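Local atomic coordinates of ribulose bisphosphate carboxylase (Hyperthermus butylicus DSM 5456, PDB entry 6HUN), a protein that probably catalyses the addition of CO2 and water to ribulose 1,5-bisphosphate, yielding two molecules of 3-phosphoglycerate, in an archaeal AMP degradation pathway. Residues A[216-227]-A[238-246]; A[320-331]-A[370-381]. All coordinates share one frame; numbering follows the deposited sequence.

Contact 1: A[216-227]-A[238-246]; sequences FEARLKEVMKAI and KGYLANVTA
Y240 stands up from strand 239-243 into helix 216-227, and V223, L220, I227 and R219 pack round it. V223 CG1 sits over one face of the ring, 3.7 Å from the centroid of Y240 and 18° off the ring normal, which meets the geometry of a CH-pi contact. L220 CD1 touches the ring at its edge, 3.8 Å from Y240 CD2, while I227 CD1 reaches the base of the side chain at 3.7 Å from Y240 CB. On the opposite face lies A242 CB, two residues on. The phenol oxygen is shared by R219 and D204: R219 NE donates to Y240 OH over 3.1 Å at 148°, and D204 hydrogen-bonds the same hydroxyl. The oxygen lies near the guanidinium plane although the two flat groups stand almost perpendicular. A bend at its third side-chain torsion turns the R219 guanidinium across the ring end; NH2 also binds A209 O and forms a salt bridge with D204. A phenylalanine in place of Y240 would probably keep the V223 contact but leave R219 NE and D204 without their shared hydroxyl partner. Beyond Y240, F216 approaches obliquely, its CZ 3.9 Å from A242 CB. Packing is looser at M224, whose SD comes no closer than 4.4 Å to Y240 CB, and the helix side bearing K221 and K225 is exposed; there K225 NZ pairs with E222 OE2 at 3.2 Å. The axes of the short segments 216-227 and 239-243 approach to 9.0 Å, with their N-to-C directions 160° apart, nearly antiparallel. This is the helix-on-strand packing of a beta-alpha-beta unit, in which helix 216-234 connects strands 201-203 and 239-243 of the TIM barrel.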
loop_
_atom_site.group_PDB
_atom_site.type_symbol
_atom_site.label_atom_id
_atom_site.label_comp_id
_atom_site.label_asym_id
_atom_site.label_seq_id
_atom_site.Cartn_x
_atom_site.Cartn_y
_atom_site.Cartn_z
ATOM N N PHE A 216 -22.261 -6.260 7.593
ATOM C CA PHE A 216 -21.882 -5.099 8.381
ATOM C C PHE A 216 -23.082 -4.539 9.127
ATOM O O PHE A 216 -23.025 -4.334 10.351
ATOM C CB PHE A 216 -21.257 -4.021 7.501
ATOM C CG PHE A 216 -20.755 -2.830 8.298
ATOM C CD1 PHE A 216 -19.481 -2.833 8.834
ATOM C CD2 PHE A 216 -21.584 -1.741 8.549
ATOM C CE1 PHE A 216 -18.993 -1.749 9.592
ATOM C CE2 PHE A 216 -21.115 -0.659 9.308
ATOM C CZ PHE A 216 -19.833 -0.667 9.823
ATOM N N GLU A 217 -24.199 -4.330 8.412
ATOM C CA GLU A 217 -25.338 -3.660 9.033
ATOM C C GLU A 217 -25.943 -4.515 10.134
ATOM O O GLU A 217 -26.257 -4.015 11.221
ATOM C CB GLU A 217 -26.389 -3.297 7.982
ATOM C CG GLU A 217 -27.724 -2.906 8.643
ATOM C CD GLU A 217 -28.462 -1.753 7.980
ATOM O OE1 GLU A 217 -28.241 -1.509 6.774
ATOM O OE2 GLU A 217 -29.301 -1.117 8.666
ATOM N N ALA A 218 -26.133 -5.808 9.872
ATOM C CA ALA A 218 -26.742 -6.664 10.879
ATOM C C ALA A 218 -25.820 -6.816 12.085
ATOM O O ALA A 218 -26.295 -6.876 13.215
ATOM C CB ALA A 218 -27.107 -8.020 10.267
ATOM N N ARG A 219 -24.511 -6.834 11.866
ATOM C CA ARG A 219 -23.537 -6.889 12.963
ATOM C C ARG A 219 -23.545 -5.604 13.798
ATOM O O ARG A 219 -23.627 -5.653 15.045
ATOM C CB ARG A 219 -22.137 -7.135 12.385
ATOM C CG ARG A 219 -21.034 -6.988 13.391
ATOM C CD ARG A 219 -19.741 -7.559 12.805
ATOM N NE ARG A 219 -18.868 -6.559 12.210
ATOM C CZ ARG A 219 -18.614 -6.480 10.911
ATOM N NH1 ARG A 219 -19.196 -7.336 10.074
ATOM N NH2 ARG A 219 -17.792 -5.546 10.462
ATOM N N LEU A 220 -23.554 -4.453 13.120
ATOM C CA LEU A 220 -23.585 -3.151 13.785
ATOM C C LEU A 220 -24.841 -2.977 14.650
ATOM O O LEU A 220 -24.756 -2.488 15.777
ATOM C CB LEU A 220 -23.512 -2.050 12.727
ATOM C CG LEU A 220 -23.626 -0.597 13.166
ATOM C CD1 LEU A 220 -22.492 -0.330 14.147
ATOM C CD2 LEU A 220 -23.655 0.399 11.962
ATOM N N LYS A 221 -26.011 -3.335 14.132
ATOM C CA LYS A 221 -27.220 -3.294 14.963
ATOM C C LYS A 221 -27.049 -4.105 16.248
ATOM O O LYS A 221 -27.413 -3.650 17.342
ATOM C CB LYS A 221 -28.405 -3.841 14.177
ATOM C CG LYS A 221 -28.728 -3.108 12.881
ATOM C CD LYS A 221 -29.934 -3.737 12.162
ATOM C CE LYS A 221 -31.250 -3.419 12.872
ATOM N NZ LYS A 221 -31.482 -4.216 14.124
ATOM N N GLU A 222 -26.555 -5.341 16.133
ATOM C CA GLU A 222 -26.427 -6.192 17.312
ATOM C C GLU A 222 -25.410 -5.647 18.311
ATOM O O GLU A 222 -25.588 -5.813 19.528
ATOM C CB GLU A 222 -26.054 -7.613 16.915
ATOM C CG GLU A 222 -27.149 -8.389 16.238
ATOM C CD GLU A 222 -28.352 -8.523 17.124
ATOM O OE1 GLU A 222 -28.216 -9.088 18.248
ATOM O OE2 GLU A 222 -29.430 -8.040 16.708
ATOM N N VAL A 223 -24.339 -5.010 17.833
ATOM C CA VAL A 223 -23.363 -4.445 18.764
ATOM C C VAL A 223 -23.870 -3.145 19.381
ATOM O O VAL A 223 -23.637 -2.890 20.570
ATOM C CB VAL A 223 -21.995 -4.249 18.073
ATOM C CG1 VAL A 223 -20.979 -3.570 19.038
ATOM C CG2 VAL A 223 -21.494 -5.587 17.589
ATOM N N MET A 224 -24.614 -2.332 18.633
ATOM C CA MET A 224 -25.056 -1.043 19.161
ATOM C C MET A 224 -26.154 -1.209 20.197
ATOM O O MET A 224 -26.269 -0.375 21.103
ATOM C CB MET A 224 -25.542 -0.135 18.038
ATOM C CG MET A 224 -24.434 0.322 17.105
ATOM S SD MET A 224 -22.947 0.934 17.965
ATOM C CE MET A 224 -23.663 2.348 18.891
ATOM N N LYS A 225 -26.944 -2.277 20.072
ATOM C CA LYS A 225 -27.882 -2.668 21.132
ATOM C C LYS A 225 -27.122 -3.145 22.367
ATOM O O LYS A 225 -27.514 -2.837 23.504
ATOM C CB LYS A 225 -28.824 -3.753 20.593
ATOM C CG LYS A 225 -30.008 -4.159 21.451
ATOM C CD LYS A 225 -30.713 -5.388 20.852
ATOM C CE LYS A 225 -30.456 -5.522 19.331
ATOM N NZ LYS A 225 -31.404 -6.510 18.707
ATOM N N ALA A 226 -26.017 -3.877 22.173
ATOM C CA ALA A 226 -25.190 -4.307 23.304
ATOM C C ALA A 226 -24.550 -3.123 24.013
ATOM O O ALA A 226 -24.461 -3.118 25.247
ATOM C CB ALA A 226 -24.095 -5.281 22.873
ATOM N N ILE A 227 -24.110 -2.115 23.255
ATOM C CA ILE A 227 -23.523 -0.908 23.845
ATOM C C ILE A 227 -24.560 -0.172 24.692
ATOM O O ILE A 227 -24.273 0.248 25.823
ATOM C CB ILE A 227 -22.948 -0.012 22.732
ATOM C CG1 ILE A 227 -21.546 -0.521 22.350
ATOM C CG2 ILE A 227 -22.865 1.449 23.102
ATOM C CD1 ILE A 227 -20.885 0.292 21.204
ATOM N N LYS A 238 -19.462 3.883 26.052
ATOM C CA LYS A 238 -18.745 2.805 25.388
ATOM C C LYS A 238 -18.773 3.097 23.897
ATOM O O LYS A 238 -19.620 3.842 23.425
ATOM C CB LYS A 238 -19.385 1.436 25.619
ATOM C CG LYS A 238 -19.828 1.179 27.080
ATOM C CD LYS A 238 -18.664 0.556 27.816
ATOM C CE LYS A 238 -19.041 0.286 29.324
ATOM N NZ LYS A 238 -17.996 -0.514 30.051
ATOM N N GLY A 239 -17.875 2.496 23.168
ATOM C CA GLY A 239 -17.833 2.725 21.730
ATOM C C GLY A 239 -17.456 1.459 20.998
ATOM O O GLY A 239 -16.978 0.510 21.595
ATOM N N TYR A 240 -17.646 1.466 19.658
ATOM C CA TYR A 240 -17.379 0.288 18.834
ATOM C C TYR A 240 -16.419 0.695 17.714
ATOM O O TYR A 240 -16.690 1.678 17.013
ATOM C CB TYR A 240 -18.700 -0.226 18.249
ATOM C CG TYR A 240 -18.646 -1.397 17.309
ATOM C CD1 TYR A 240 -17.585 -2.297 17.317
ATOM C CD2 TYR A 240 -19.652 -1.583 16.362
ATOM C CE1 TYR A 240 -17.557 -3.373 16.426
ATOM C CE2 TYR A 240 -19.635 -2.645 15.482
ATOM C CZ TYR A 240 -18.598 -3.528 15.510
ATOM O OH TYR A 240 -18.601 -4.579 14.634
ATOM N N LEU A 241 -15.288 -0.005 17.584
ATOM C CA LEU A 241 -14.348 0.318 16.490
ATOM C C LEU A 241 -14.785 -0.591 15.346
ATOM O O LEU A 241 -14.295 -1.706 15.185
ATOM C CB LEU A 241 -12.874 0.128 16.902
ATOM C CG LEU A 241 -12.398 0.817 18.201
ATOM C CD1 LEU A 241 -10.946 0.417 18.622
ATOM C CD2 LEU A 241 -12.552 2.351 18.115
ATOM N N ALA A 242 -15.737 -0.099 14.553
ATOM C CA ALA A 242 -16.362 -0.866 13.485
ATOM C C ALA A 242 -15.503 -0.790 12.247
ATOM O O ALA A 242 -15.168 0.307 11.783
ATOM C CB ALA A 242 -17.756 -0.323 13.150
ATOM N N ASN A 243 -15.188 -1.943 11.680
ATOM C CA ASN A 243 -14.274 -1.984 10.535
ATOM C C ASN A 243 -15.045 -1.647 9.244
ATOM O O ASN A 243 -15.871 -2.438 8.780
ATOM C CB ASN A 243 -13.602 -3.347 10.464
ATOM C CG ASN A 243 -12.342 -3.313 9.601
ATOM O OD1 ASN A 243 -12.222 -2.472 8.749
ATOM N ND2 ASN A 243 -11.362 -4.163 9.896
ATOM N N VAL A 244 -14.761 -0.482 8.671
ATOM C CA VAL A 244 -15.425 -0.013 7.445
ATOM C C VAL A 244 -14.549 -0.228 6.224
ATOM O O VAL A 244 -14.847 0.309 5.137
ATOM C CB VAL A 244 -15.855 1.466 7.558
ATOM C CG1 VAL A 244 -16.873 1.669 8.696
ATOM C CG2 VAL A 244 -14.609 2.364 7.776
ATOM N N THR A 245 -13.458 -0.984 6.377
ATOM C CA THR A 245 -12.575 -1.310 5.254
ATOM C C THR A 245 -13.389 -1.952 4.127
ATOM O O THR A 245 -14.019 -2.999 4.306
ATOM C CB THR A 245 -11.446 -2.220 5.750
ATOM O OG1 THR A 245 -10.669 -1.545 6.800
ATOM C CG2 THR A 245 -10.462 -2.606 4.576
ATOM N N ALA A 246 -13.309 -1.340 2.922
ATOM C CA ALA A 246 -14.249 -1.713 1.857
ATOM C C ALA A 246 -13.925 -0.903 0.609
ATOM O O ALA A 246 -13.194 0.099 0.684
ATOM C CB ALA A 246 -15.687 -1.469 2.299
#

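Contact 2: A[320-331]-A[370-381]; sequences RMAGVDHVHVGT and WSNIKPVFPVAS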
loop_
_atom_site.group_PDB
_atom_site.type_symbol
_atom_site.label_atom_id
_atom_site.label_comp_id
_atom_site.label_asym_id
_atom_site.label_seq_id
_atom_site.Cartn_x
_atom_site.Cartn_y
_atom_site.Cartn_z
ATOM N N ARG A 320 -0.789 10.101 11.103
ATOM C CA ARG A 320 -1.227 11.234 11.895
ATOM C C ARG A 320 -1.573 12.423 11.000
ATOM O O ARG A 320 -2.584 13.096 11.204
ATOM C CB ARG A 320 -0.113 11.599 12.869
ATOM C CG ARG A 320 -0.471 12.879 13.663
ATOM C CD ARG A 320 0.590 13.083 14.815
ATOM N NE ARG A 320 0.282 14.316 15.587
ATOM C CZ ARG A 320 1.072 14.844 16.527
ATOM N NH1 ARG A 320 2.236 14.270 16.807
ATOM N NH2 ARG A 320 0.715 15.975 17.159
ATOM N N MET A 321 -0.749 12.679 9.986
ATOM C CA MET A 321 -1.087 13.743 9.021
ATOM C C MET A 321 -2.420 13.477 8.323
ATOM O O MET A 321 -3.269 14.375 8.196
ATOM C CB MET A 321 0.039 13.818 7.984
ATOM C CG MET A 321 1.321 14.321 8.578
ATOM S SD MET A 321 2.724 14.038 7.454
ATOM C CE MET A 321 1.970 14.975 6.148
ATOM N N ALA A 322 -2.619 12.226 7.878
ATOM C CA ALA A 322 -3.805 11.898 7.085
ATOM C C ALA A 322 -5.043 11.927 7.939
ATOM O O ALA A 322 -6.136 12.245 7.433
ATOM C CB ALA A 322 -3.661 10.512 6.437
ATOM N N GLY A 323 -4.895 11.617 9.233
ATOM C CA GLY A 323 -5.977 11.894 10.151
ATOM C C GLY A 323 -6.510 10.729 10.944
ATOM O O GLY A 323 -7.649 10.834 11.417
ATOM N N VAL A 324 -5.693 9.677 11.253
ATOM C CA VAL A 324 -6.157 8.721 12.272
ATOM C C VAL A 324 -6.171 9.398 13.636
ATOM O O VAL A 324 -5.401 10.336 13.912
ATOM C CB VAL A 324 -5.305 7.433 12.285
ATOM C CG1 VAL A 324 -5.190 6.844 10.809
ATOM C CG2 VAL A 324 -3.965 7.701 12.841
ATOM N N ASP A 325 -7.083 8.943 14.499
ATOM C CA ASP A 325 -7.055 9.360 15.899
ATOM C C ASP A 325 -6.347 8.357 16.787
ATOM O O ASP A 325 -5.963 8.703 17.925
ATOM C CB ASP A 325 -8.456 9.532 16.435
ATOM C CG ASP A 325 -9.208 10.634 15.699
ATOM O OD1 ASP A 325 -8.883 11.799 15.943
ATOM O OD2 ASP A 325 -10.017 10.297 14.822
ATOM N N HIS A 326 -6.186 7.110 16.318
ATOM C CA HIS A 326 -5.492 6.083 17.073
ATOM C C HIS A 326 -4.609 5.292 16.109
ATOM O O HIS A 326 -5.003 5.036 14.975
ATOM C CB HIS A 326 -6.374 5.006 17.728
ATOM C CG HIS A 326 -7.677 5.448 18.301
ATOM N ND1 HIS A 326 -8.733 4.567 18.419
ATOM C CD2 HIS A 326 -8.081 6.603 18.875
ATOM C CE1 HIS A 326 -9.739 5.167 19.049
ATOM N NE2 HIS A 326 -9.371 6.405 19.327
ATOM N N VAL A 327 -3.447 4.833 16.574
ATOM C CA VAL A 327 -2.625 4.005 15.651
ATOM C C VAL A 327 -1.712 3.103 16.479
ATOM O O VAL A 327 -1.238 3.475 17.559
ATOM C CB VAL A 327 -1.812 4.870 14.652
ATOM C CG1 VAL A 327 -0.605 5.479 15.311
ATOM C CG2 VAL A 327 -1.276 3.950 13.451
ATOM N N HIS A 328 -1.486 1.899 15.990
ATOM C CA HIS A 328 -0.682 0.954 16.756
ATOM C C HIS A 328 0.797 1.285 16.521
ATOM O O HIS A 328 1.215 1.468 15.373
ATOM C CB HIS A 328 -1.013 -0.467 16.281
ATOM C CG HIS A 328 -0.582 -1.546 17.207
ATOM N ND1 HIS A 328 0.738 -1.794 17.500
ATOM C CD2 HIS A 328 -1.301 -2.465 17.894
ATOM C CE1 HIS A 328 0.824 -2.808 18.347
ATOM N NE2 HIS A 328 -0.400 -3.240 18.596
ATOM N N VAL A 329 1.565 1.341 17.594
ATOM C CA VAL A 329 2.973 1.716 17.557
ATOM C C VAL A 329 3.892 0.525 17.732
ATOM O O VAL A 329 5.131 0.707 17.842
ATOM C CB VAL A 329 3.301 2.768 18.644
ATOM C CG1 VAL A 329 2.644 4.065 18.305
ATOM C CG2 VAL A 329 2.858 2.321 20.018
ATOM N N GLY A 330 3.351 -0.674 17.815
ATOM C CA GLY A 330 4.230 -1.808 18.037
ATOM C C GLY A 330 4.633 -1.949 19.488
ATOM O O GLY A 330 4.408 -1.077 20.322
ATOM N N THR A 331 5.294 -3.104 19.786
ATOM C CA THR A 331 5.222 -3.725 21.104
ATOM C C THR A 331 6.463 -3.446 21.961
ATOM O O THR A 331 7.595 -3.725 21.515
ATOM C CB THR A 331 5.030 -5.221 20.905
ATOM O OG1 THR A 331 6.027 -5.683 19.983
ATOM C CG2 THR A 331 3.659 -5.479 20.274
ATOM N N TRP A 370 4.515 20.094 15.063
ATOM C CA TRP A 370 3.223 19.580 14.613
ATOM C C TRP A 370 2.154 20.658 14.732
ATOM O O TRP A 370 1.010 20.389 15.113
ATOM C CB TRP A 370 2.827 18.345 15.425
ATOM C CG TRP A 370 3.552 17.103 15.073
ATOM C CD1 TRP A 370 4.598 16.547 15.723
ATOM C CD2 TRP A 370 3.227 16.238 14.000
ATOM N NE1 TRP A 370 4.977 15.372 15.131
ATOM C CE2 TRP A 370 4.148 15.156 14.049
ATOM C CE3 TRP A 370 2.280 16.292 12.964
ATOM C CZ2 TRP A 370 4.130 14.133 13.127
ATOM C CZ3 TRP A 370 2.257 15.218 12.057
ATOM C CH2 TRP A 370 3.171 14.176 12.154
ATOM N N SER A 371 2.534 21.904 14.466
ATOM C CA SER A 371 1.574 22.994 14.579
ATOM C C SER A 371 0.281 22.660 13.829
ATOM O O SER A 371 0.335 22.205 12.678
ATOM C CB SER A 371 2.223 24.252 14.010
ATOM O OG SER A 371 1.739 25.378 14.675
ATOM N N ASN A 372 -0.865 22.784 14.515
ATOM C CA ASN A 372 -2.192 22.523 13.939
ATOM C C ASN A 372 -2.484 21.045 13.612
ATOM O O ASN A 372 -3.295 20.753 12.727
ATOM C CB ASN A 372 -2.405 23.346 12.664
ATOM C CG ASN A 372 -2.183 24.816 12.914
ATOM O OD1 ASN A 372 -1.470 25.487 12.165
ATOM N ND2 ASN A 372 -2.738 25.306 14.015
ATOM N N ILE A 373 -1.808 20.084 14.213
ATOM C CA ILE A 373 -2.103 18.664 13.961
ATOM C C ILE A 373 -2.272 18.024 15.348
ATOM O O ILE A 373 -1.330 17.999 16.112
ATOM C CB ILE A 373 -0.973 17.955 13.175
ATOM C CG1 ILE A 373 -0.624 18.647 11.828
ATOM C CG2 ILE A 373 -1.327 16.466 12.982
ATOM C CD1 ILE A 373 -1.597 18.472 10.747
ATOM N N LYS A 374 -3.484 17.527 15.666
ATOM C CA LYS A 374 -3.760 17.039 17.019
ATOM C C LYS A 374 -2.944 15.779 17.278
ATOM O O LYS A 374 -2.542 15.119 16.323
ATOM C CB LYS A 374 -5.232 16.672 17.142
ATOM C CG LYS A 374 -6.172 17.982 17.248
ATOM C CD LYS A 374 -7.585 17.641 17.063
ATOM C CE LYS A 374 -8.451 18.958 17.356
ATOM N NZ LYS A 374 -9.843 18.714 17.002
ATOM N N PRO A 375 -2.634 15.490 18.533
ATOM C CA PRO A 375 -1.956 14.226 18.866
ATOM C C PRO A 375 -2.849 13.006 18.670
ATOM O O PRO A 375 -4.074 13.057 18.745
ATOM C CB PRO A 375 -1.576 14.396 20.336
ATOM C CG PRO A 375 -2.576 15.360 20.864
ATOM C CD PRO A 375 -2.948 16.311 19.728
ATOM N N VAL A 376 -2.195 11.876 18.481
ATOM C CA VAL A 376 -2.820 10.591 18.178
ATOM C C VAL A 376 -2.691 9.699 19.422
ATOM O O VAL A 376 -1.640 9.700 20.038
ATOM C CB VAL A 376 -2.086 9.949 16.969
ATOM C CG1 VAL A 376 -2.527 8.520 16.813
ATOM C CG2 VAL A 376 -2.440 10.823 15.702
ATOM N N PHE A 377 -3.692 8.843 19.700
ATOM C CA PHE A 377 -3.567 7.791 20.744
ATOM C C PHE A 377 -2.706 6.637 20.244
ATOM O O PHE A 377 -3.120 5.922 19.331
ATOM C CB PHE A 377 -4.937 7.220 21.106
ATOM C CG PHE A 377 -5.522 7.730 22.400
ATOM C CD1 PHE A 377 -4.826 7.598 23.633
ATOM C CD2 PHE A 377 -6.773 8.321 22.397
ATOM C CE1 PHE A 377 -5.381 8.062 24.845
ATOM C CE2 PHE A 377 -7.319 8.798 23.575
ATOM C CZ PHE A 377 -6.641 8.695 24.788
ATOM N N PRO A 378 -1.562 6.363 20.851
ATOM C CA PRO A 378 -0.846 5.128 20.536
ATOM C C PRO A 378 -1.647 3.975 21.102
ATOM O O PRO A 378 -2.247 4.079 22.189
ATOM C CB PRO A 378 0.498 5.269 21.281
ATOM C CG PRO A 378 0.561 6.657 21.737
ATOM C CD PRO A 378 -0.852 7.216 21.821
ATOM N N VAL A 379 -1.626 2.869 20.379
ATOM C CA VAL A 379 -2.289 1.649 20.811
ATOM C C VAL A 379 -1.226 0.623 21.175
ATOM O O VAL A 379 -0.304 0.370 20.389
ATOM C CB VAL A 379 -3.219 1.133 19.709
ATOM C CG1 VAL A 379 -3.781 -0.239 20.090
ATOM C CG2 VAL A 379 -4.284 2.225 19.412
ATOM N N ALA A 380 -1.336 0.073 22.381
ATOM C CA ALA A 380 -0.419 -0.974 22.827
ATOM C C ALA A 380 -1.136 -2.318 22.816
ATOM O O ALA A 380 -2.322 -2.413 23.160
ATOM C CB ALA A 380 0.106 -0.658 24.225
ATOM N N SER A 381 -0.425 -3.363 22.439
ATOM C CA SER A 381 -1.058 -4.665 22.347
ATOM C C SER A 381 0.046 -5.700 22.332
ATOM O O SER A 381 1.212 -5.378 22.098
ATOM C CB SER A 381 -1.910 -4.790 21.087
ATOM O OG SER A 381 -1.082 -5.278 20.051
#
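R320, V376 and V379 bury the most surface here, and R320 leads. Extended from CG to NE, with CG anti to the backbone N (chi1 175°), the arginine lays its guanidinium flat on the W370 indole, centres 3.7 Å apart and planes at 12°, a cation-pi stack. R320 CD continues the overlap above the six-membered ring of W370. Two carbonyls fix the group's rotation: R320 NE donates to K374 O at 3.0 Å and R320 NH2 to I373 O at 3.1 Å, each donor lying above the carbonyl plane; NH1 turns to I350 O and E353 O. V376 fits beside the arginine stem, its CG2 3.5 Å from R320 CG, and V376 CG1 meets V327 CG1 at 3.9 Å. V379 places CG2 3.9 Å from H326 CB. H328 NE2 and S381 OG, in predicted substrate-binding residues, share a nearly straight 2.6 Å hydrogen bond. Backbone bonds from F377 N to D325 O, V327 N to F377 O and V379 N to V327 O pair strands 326-328 and 377-380 in parallel as barrel neighbours, with I401 of strand 401-403 against H326 and V379, and helix 339-352 packing on W370, V376 and P378.

Both contacts are largely buried and belong to the same eight-stranded barrel, but they sample different layers of it. Contact 1 joins a helix to a strand through side chains, and its centre lies about 22 Å from that of the chain, with the outer side of its helix exposed. Contact 2, whose centre is about 5 Å from the chain centre, pairs two adjacent strands through backbone hydrogen bonds and buries 895 Å² against 476 Å². Each has one arginine meeting an aromatic residue, edge-on to a hydroxyl in contact 1 and flat on an indole in contact 2. The two meet inside the barrel, where L241 CD2 packs 4.1 Å from H326 CE1.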